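Local coordinates for protein probable mannosyltransferase KTR4 (Saccharomyces cerevisiae, PDB 5A07) that is a probable glycosyltransferase of the GT-A type, modelled with guanosine-5'-diphosphate and a manganese ion, at residues 89-103 against 241-253. Sequence-based numbering, arbitrary orientation.
Sequences VDNLVRSGDPLAGKA and INYDVFQFMNKND
V93 O accepts a backbone hydrogen bond from D244 N (2.9 Å), tying the irregular chain 89-103, which leads into strand 105-110 of the GT-A fold, to the start of helix 245-251. D244 is the N-cap of that helix. With CG anti to the backbone N (chi1 -173°), its side chain runs beside that of V93 and its carboxylate is shared: OD1 takes the capping bond from Q247 N, while OD2 is met nearly end-on by G101 N at 2.9 Å and also binds the hydroxyl of Y136. One turn on, Q247 bends at chi2 (-71°) and sends NE2 to L99 O (3.0 Å), in the carbonyl plane and on a lone pair. R94 NH1 reaches N242 O at 3.0 Å from above the carbonyl plane; the same nitrogen forms a salt bridge with E86. Between these polar grips, L92 CD2 packs against the rings of Y243 and F248, 3.8 Å from F248 CD1. Past the helix end, the amides of N91 and N252 pair reciprocally, their planes 51° apart. N252 ND2 gives a nearly straight bond to N91 OD1 (3.1 Å) and a second to F248 O, whereas N91 ND2 reaches N252 OD1 (3.2 Å) from above the carbonyl plane of N252.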
loop_
_atom_site.group_PDB
_atom_site.type_symbol
_atom_site.label_atom_id
_atom_site.label_comp_id
_atom_site.label_asym_id
_atom_site.label_seq_id
_atom_site.Cartn_x
_atom_site.Cartn_y
_atom_site.Cartn_z
ATOM N N VAL B 89 -16.287 -10.752 12.801
ATOM C CA VAL B 89 -15.792 -10.476 14.110
ATOM C C VAL B 89 -16.980 -9.946 14.850
ATOM O O VAL B 89 -17.913 -9.438 14.251
ATOM C CB VAL B 89 -14.626 -9.438 14.179
ATOM C CG1 VAL B 89 -13.409 -9.983 13.478
ATOM C CG2 VAL B 89 -15.010 -8.072 13.591
ATOM N N ASP B 90 -16.970 -10.017 16.165
ATOM C CA ASP B 90 -18.188 -9.613 16.895
ATOM C C ASP B 90 -18.112 -8.148 17.411
ATOM O O ASP B 90 -19.005 -7.689 18.099
ATOM C CB ASP B 90 -18.475 -10.605 18.053
ATOM C CG ASP B 90 -17.273 -10.773 19.000
ATOM O OD1 ASP B 90 -16.363 -9.897 19.027
ATOM O OD2 ASP B 90 -17.230 -11.790 19.720
ATOM N N ASN B 91 -17.053 -7.437 17.093
ATOM C CA ASN B 91 -16.818 -6.172 17.727
ATOM C C ASN B 91 -17.023 -4.962 16.776
ATOM O O ASN B 91 -16.439 -3.933 17.001
ATOM C CB ASN B 91 -15.406 -6.227 18.330
ATOM C CG ASN B 91 -14.293 -6.559 17.305
ATOM O OD1 ASN B 91 -14.317 -6.181 16.137
ATOM N ND2 ASN B 91 -13.241 -7.170 17.804
ATOM N N LEU B 92 -17.732 -5.131 15.654
ATOM C CA LEU B 92 -17.835 -4.045 14.648
ATOM C C LEU B 92 -18.552 -2.826 15.205
ATOM O O LEU B 92 -19.571 -2.974 15.884
ATOM C CB LEU B 92 -18.564 -4.546 13.401
ATOM C CG LEU B 92 -17.807 -5.626 12.594
ATOM C CD1 LEU B 92 -18.572 -5.961 11.353
ATOM C CD2 LEU B 92 -16.389 -5.183 12.249
ATOM N N VAL B 93 -18.076 -1.628 14.874
ATOM C CA VAL B 93 -18.661 -0.397 15.392
ATOM C C VAL B 93 -19.522 0.191 14.287
ATOM O O VAL B 93 -19.050 0.502 13.179
ATOM C CB VAL B 93 -17.575 0.584 15.795
ATOM C CG1 VAL B 93 -18.131 1.967 16.121
ATOM C CG2 VAL B 93 -16.734 0.004 16.944
ATOM N N ARG B 94 -20.803 0.303 14.555
ATOM C CA ARG B 94 -21.782 0.775 13.565
ATOM C C ARG B 94 -21.957 2.300 13.642
ATOM O O ARG B 94 -21.622 2.928 14.636
ATOM C CB ARG B 94 -23.167 0.126 13.817
ATOM C CG ARG B 94 -23.184 -1.385 13.832
ATOM C CD ARG B 94 -22.641 -1.925 12.533
ATOM N NE ARG B 94 -22.656 -3.383 12.470
ATOM C CZ ARG B 94 -22.297 -4.074 11.396
ATOM N NH1 ARG B 94 -21.845 -3.436 10.318
ATOM N NH2 ARG B 94 -22.369 -5.393 11.399
ATOM N N SER B 95 -22.533 2.856 12.581
ATOM C CA SER B 95 -22.757 4.280 12.450
ATOM C C SER B 95 -23.573 4.688 13.661
ATOM O O SER B 95 -24.539 4.008 13.947
ATOM C CB SER B 95 -23.639 4.502 11.239
ATOM O OG SER B 95 -23.747 5.897 11.034
ATOM N N GLY B 96 -23.225 5.749 14.370
ATOM C CA GLY B 96 -24.079 6.096 15.534
ATOM C C GLY B 96 -23.905 5.273 16.812
ATOM O O GLY B 96 -24.425 5.640 17.838
ATOM N N ASP B 97 -23.164 4.186 16.798
ATOM C CA ASP B 97 -22.636 3.659 18.045
ATOM C C ASP B 97 -21.743 4.698 18.734
ATOM O O ASP B 97 -21.134 5.528 18.073
ATOM C CB ASP B 97 -21.794 2.417 17.786
ATOM C CG ASP B 97 -22.608 1.190 17.404
ATOM O OD1 ASP B 97 -23.863 1.271 17.394
ATOM O OD2 ASP B 97 -21.981 0.095 17.187
ATOM N N PRO B 98 -21.595 4.638 20.067
ATOM C CA PRO B 98 -20.725 5.590 20.774
ATOM C C PRO B 98 -19.289 5.691 20.268
ATOM O O PRO B 98 -18.742 6.772 20.259
ATOM C CB PRO B 98 -20.679 5.080 22.223
ATOM C CG PRO B 98 -21.831 4.135 22.364
ATOM C CD PRO B 98 -22.286 3.697 20.979
ATOM N N LEU B 99 -18.662 4.592 19.856
ATOM C CA LEU B 99 -17.301 4.653 19.323
ATOM C C LEU B 99 -17.204 5.110 17.858
ATOM O O LEU B 99 -16.103 5.248 17.325
ATOM C CB LEU B 99 -16.629 3.297 19.500
ATOM C CG LEU B 99 -16.400 2.872 20.980
ATOM C CD1 LEU B 99 -15.942 1.409 21.036
ATOM C CD2 LEU B 99 -15.384 3.778 21.636
ATOM N N ALA B 100 -18.331 5.277 17.171
ATOM C CA ALA B 100 -18.281 5.597 15.751
ATOM C C ALA B 100 -17.674 6.945 15.565
ATOM O O ALA B 100 -18.068 7.934 16.169
ATOM C CB ALA B 100 -19.662 5.583 15.157
ATOM N N GLY B 101 -16.674 7.027 14.736
ATOM C CA GLY B 101 -16.099 8.332 14.433
ATOM C C GLY B 101 -15.035 8.722 15.399
ATOM O O GLY B 101 -14.458 9.796 15.238
ATOM N N LYS B 102 -14.751 7.904 16.406
ATOM C CA LYS B 102 -13.905 8.377 17.509
ATOM C C LYS B 102 -12.497 7.942 17.420
ATOM O O LYS B 102 -11.726 8.318 18.278
ATOM C CB LYS B 102 -14.405 7.904 18.887
ATOM C CG LYS B 102 -15.862 8.195 19.190
ATOM C CD LYS B 102 -16.290 9.567 18.687
ATOM C CE LYS B 102 -15.940 10.614 19.685
ATOM N NZ LYS B 102 -17.022 10.528 20.695
ATOM N N ALA B 103 -12.105 7.162 16.408
ATOM C CA ALA B 103 -10.724 6.864 16.271
ATOM C C ALA B 103 -9.956 8.093 15.928
ATOM O O ALA B 103 -10.491 9.066 15.361
ATOM C CB ALA B 103 -10.529 5.780 15.227
ATOM N N ILE B 241 -19.602 0.183 3.041
ATOM C CA ILE B 241 -18.877 -0.231 4.225
ATOM C C ILE B 241 -19.593 0.328 5.430
ATOM O O ILE B 241 -19.594 1.544 5.645
ATOM C CB ILE B 241 -17.437 0.261 4.193
ATOM C CG1 ILE B 241 -16.758 -0.299 2.959
ATOM C CG2 ILE B 241 -16.684 -0.124 5.509
ATOM C CD1 ILE B 241 -16.499 -1.817 3.007
ATOM N N ASN B 242 -20.203 -0.566 6.214
ATOM C CA ASN B 242 -21.099 -0.190 7.301
ATOM C C ASN B 242 -20.548 -0.408 8.741
ATOM O O ASN B 242 -21.298 -0.572 9.691
ATOM C CB ASN B 242 -22.415 -0.932 7.111
ATOM C CG ASN B 242 -23.194 -0.356 5.972
ATOM O OD1 ASN B 242 -23.356 0.839 5.875
ATOM N ND2 ASN B 242 -23.671 -1.186 5.120
ATOM N N TYR B 243 -19.248 -0.405 8.873
ATOM C CA TYR B 243 -18.555 -0.421 10.144
ATOM C C TYR B 243 -17.439 0.577 10.056
ATOM O O TYR B 243 -16.945 0.874 8.970
ATOM C CB TYR B 243 -17.999 -1.812 10.487
ATOM C CG TYR B 243 -17.030 -2.383 9.467
ATOM C CD1 TYR B 243 -17.493 -3.005 8.350
ATOM C CD2 TYR B 243 -15.660 -2.228 9.637
ATOM C CE1 TYR B 243 -16.630 -3.500 7.401
ATOM C CE2 TYR B 243 -14.795 -2.702 8.713
ATOM C CZ TYR B 243 -15.275 -3.349 7.595
ATOM O OH TYR B 243 -14.438 -3.829 6.664
ATOM N N ASP B 244 -17.039 1.084 11.207
ATOM C CA ASP B 244 -15.898 2.027 11.342
ATOM C C ASP B 244 -14.584 1.289 11.109
ATOM O O ASP B 244 -14.222 0.392 11.852
ATOM C CB ASP B 244 -15.942 2.659 12.717
ATOM C CG ASP B 244 -14.932 3.775 12.919
ATOM O OD1 ASP B 244 -13.752 3.646 12.515
ATOM O OD2 ASP B 244 -15.322 4.826 13.465
ATOM N N VAL B 245 -13.909 1.637 10.024
ATOM C CA VAL B 245 -12.746 0.928 9.559
ATOM C C VAL B 245 -11.566 1.127 10.466
ATOM O O VAL B 245 -10.881 0.180 10.828
ATOM C CB VAL B 245 -12.408 1.357 8.106
ATOM C CG1 VAL B 245 -11.076 0.839 7.631
ATOM C CG2 VAL B 245 -13.468 0.831 7.163
ATOM N N PHE B 246 -11.343 2.358 10.887
ATOM C CA PHE B 246 -10.265 2.598 11.879
ATOM C C PHE B 246 -10.506 1.862 13.187
ATOM O O PHE B 246 -9.568 1.300 13.771
ATOM C CB PHE B 246 -10.056 4.087 12.145
ATOM C CG PHE B 246 -9.684 4.909 10.954
ATOM C CD1 PHE B 246 -8.761 4.491 10.048
ATOM C CD2 PHE B 246 -10.173 6.183 10.809
ATOM C CE1 PHE B 246 -8.358 5.293 9.012
ATOM C CE2 PHE B 246 -9.784 6.982 9.729
ATOM C CZ PHE B 246 -8.865 6.519 8.834
ATOM N N GLN B 247 -11.720 1.840 13.652
ATOM C CA GLN B 247 -12.024 1.105 14.917
ATOM C C GLN B 247 -11.873 -0.398 14.714
ATOM O O GLN B 247 -11.480 -1.077 15.640
ATOM C CB GLN B 247 -13.436 1.444 15.497
ATOM C CG GLN B 247 -13.582 2.901 15.915
ATOM C CD GLN B 247 -12.793 3.293 17.170
ATOM O OE1 GLN B 247 -11.750 2.768 17.430
ATOM N NE2 GLN B 247 -13.330 4.237 17.942
ATOM N N PHE B 248 -12.214 -0.927 13.523
ATOM C CA PHE B 248 -11.950 -2.303 13.229
ATOM C C PHE B 248 -10.474 -2.615 13.326
ATOM O O PHE B 248 -10.052 -3.611 13.950
ATOM C CB PHE B 248 -12.500 -2.689 11.855
ATOM C CG PHE B 248 -11.980 -3.976 11.354
ATOM C CD1 PHE B 248 -12.575 -5.162 11.725
ATOM C CD2 PHE B 248 -10.849 -4.010 10.522
ATOM C CE1 PHE B 248 -12.065 -6.396 11.322
ATOM C CE2 PHE B 248 -10.343 -5.237 10.067
ATOM C CZ PHE B 248 -10.935 -6.437 10.489
ATOM N N MET B 249 -9.657 -1.730 12.786
ATOM C CA MET B 249 -8.187 -1.933 12.826
ATOM C C MET B 249 -7.703 -1.976 14.286
ATOM O O MET B 249 -6.883 -2.822 14.683
ATOM C CB MET B 249 -7.422 -0.796 12.130
ATOM C CG MET B 249 -7.731 -0.466 10.685
ATOM S SD MET B 249 -7.273 -1.789 9.654
ATOM C CE MET B 249 -5.492 -1.456 9.505
ATOM N N ASN B 250 -8.145 -1.010 15.036
ATOM C CA ASN B 250 -7.712 -0.875 16.406
ATOM C C ASN B 250 -8.173 -2.067 17.250
ATOM O O ASN B 250 -7.369 -2.686 17.968
ATOM C CB ASN B 250 -8.288 0.411 17.004
ATOM C CG ASN B 250 -7.632 0.745 18.300
ATOM O OD1 ASN B 250 -6.507 1.174 18.340
ATOM N ND2 ASN B 250 -8.306 0.436 19.363
ATOM N N LYS B 251 -9.464 -2.393 17.180
ATOM C CA LYS B 251 -9.999 -3.464 17.954
ATOM C C LYS B 251 -9.432 -4.841 17.584
ATOM O O LYS B 251 -9.435 -5.720 18.412
ATOM C CB LYS B 251 -11.527 -3.480 17.868
ATOM C CG LYS B 251 -12.188 -4.227 18.968
ATOM C CD LYS B 251 -12.039 -3.554 20.351
ATOM C CE LYS B 251 -12.306 -4.539 21.499
ATOM N NZ LYS B 251 -13.687 -5.088 21.404
ATOM N N ASN B 252 -8.969 -5.056 16.360
ATOM C CA ASN B 252 -8.435 -6.342 15.943
ATOM C C ASN B 252 -6.915 -6.359 15.737
ATOM O O ASN B 252 -6.380 -7.237 15.092
ATOM C CB ASN B 252 -9.227 -6.826 14.721
ATOM C CG ASN B 252 -10.687 -7.052 15.061
ATOM O OD1 ASN B 252 -11.041 -8.073 15.632
ATOM N ND2 ASN B 252 -11.546 -6.023 14.858
ATOM N N ASP B 253 -6.246 -5.339 16.262
ATOM C CA ASP B 253 -4.790 -5.201 16.233
ATOM C C ASP B 253 -4.176 -5.301 14.853
ATOM O O ASP B 253 -3.147 -5.917 14.657
ATOM C CB ASP B 253 -4.134 -6.189 17.239
ATOM C CG ASP B 253 -4.511 -5.835 18.702
ATOM O OD1 ASP B 253 -4.600 -4.627 19.014
ATOM O OD2 ASP B 253 -4.761 -6.749 19.486
HETATM O O HOH W 1 -15.593 -1.382 13.497
HETATM O O HOH W 2 -23.160 1.287 10.288
#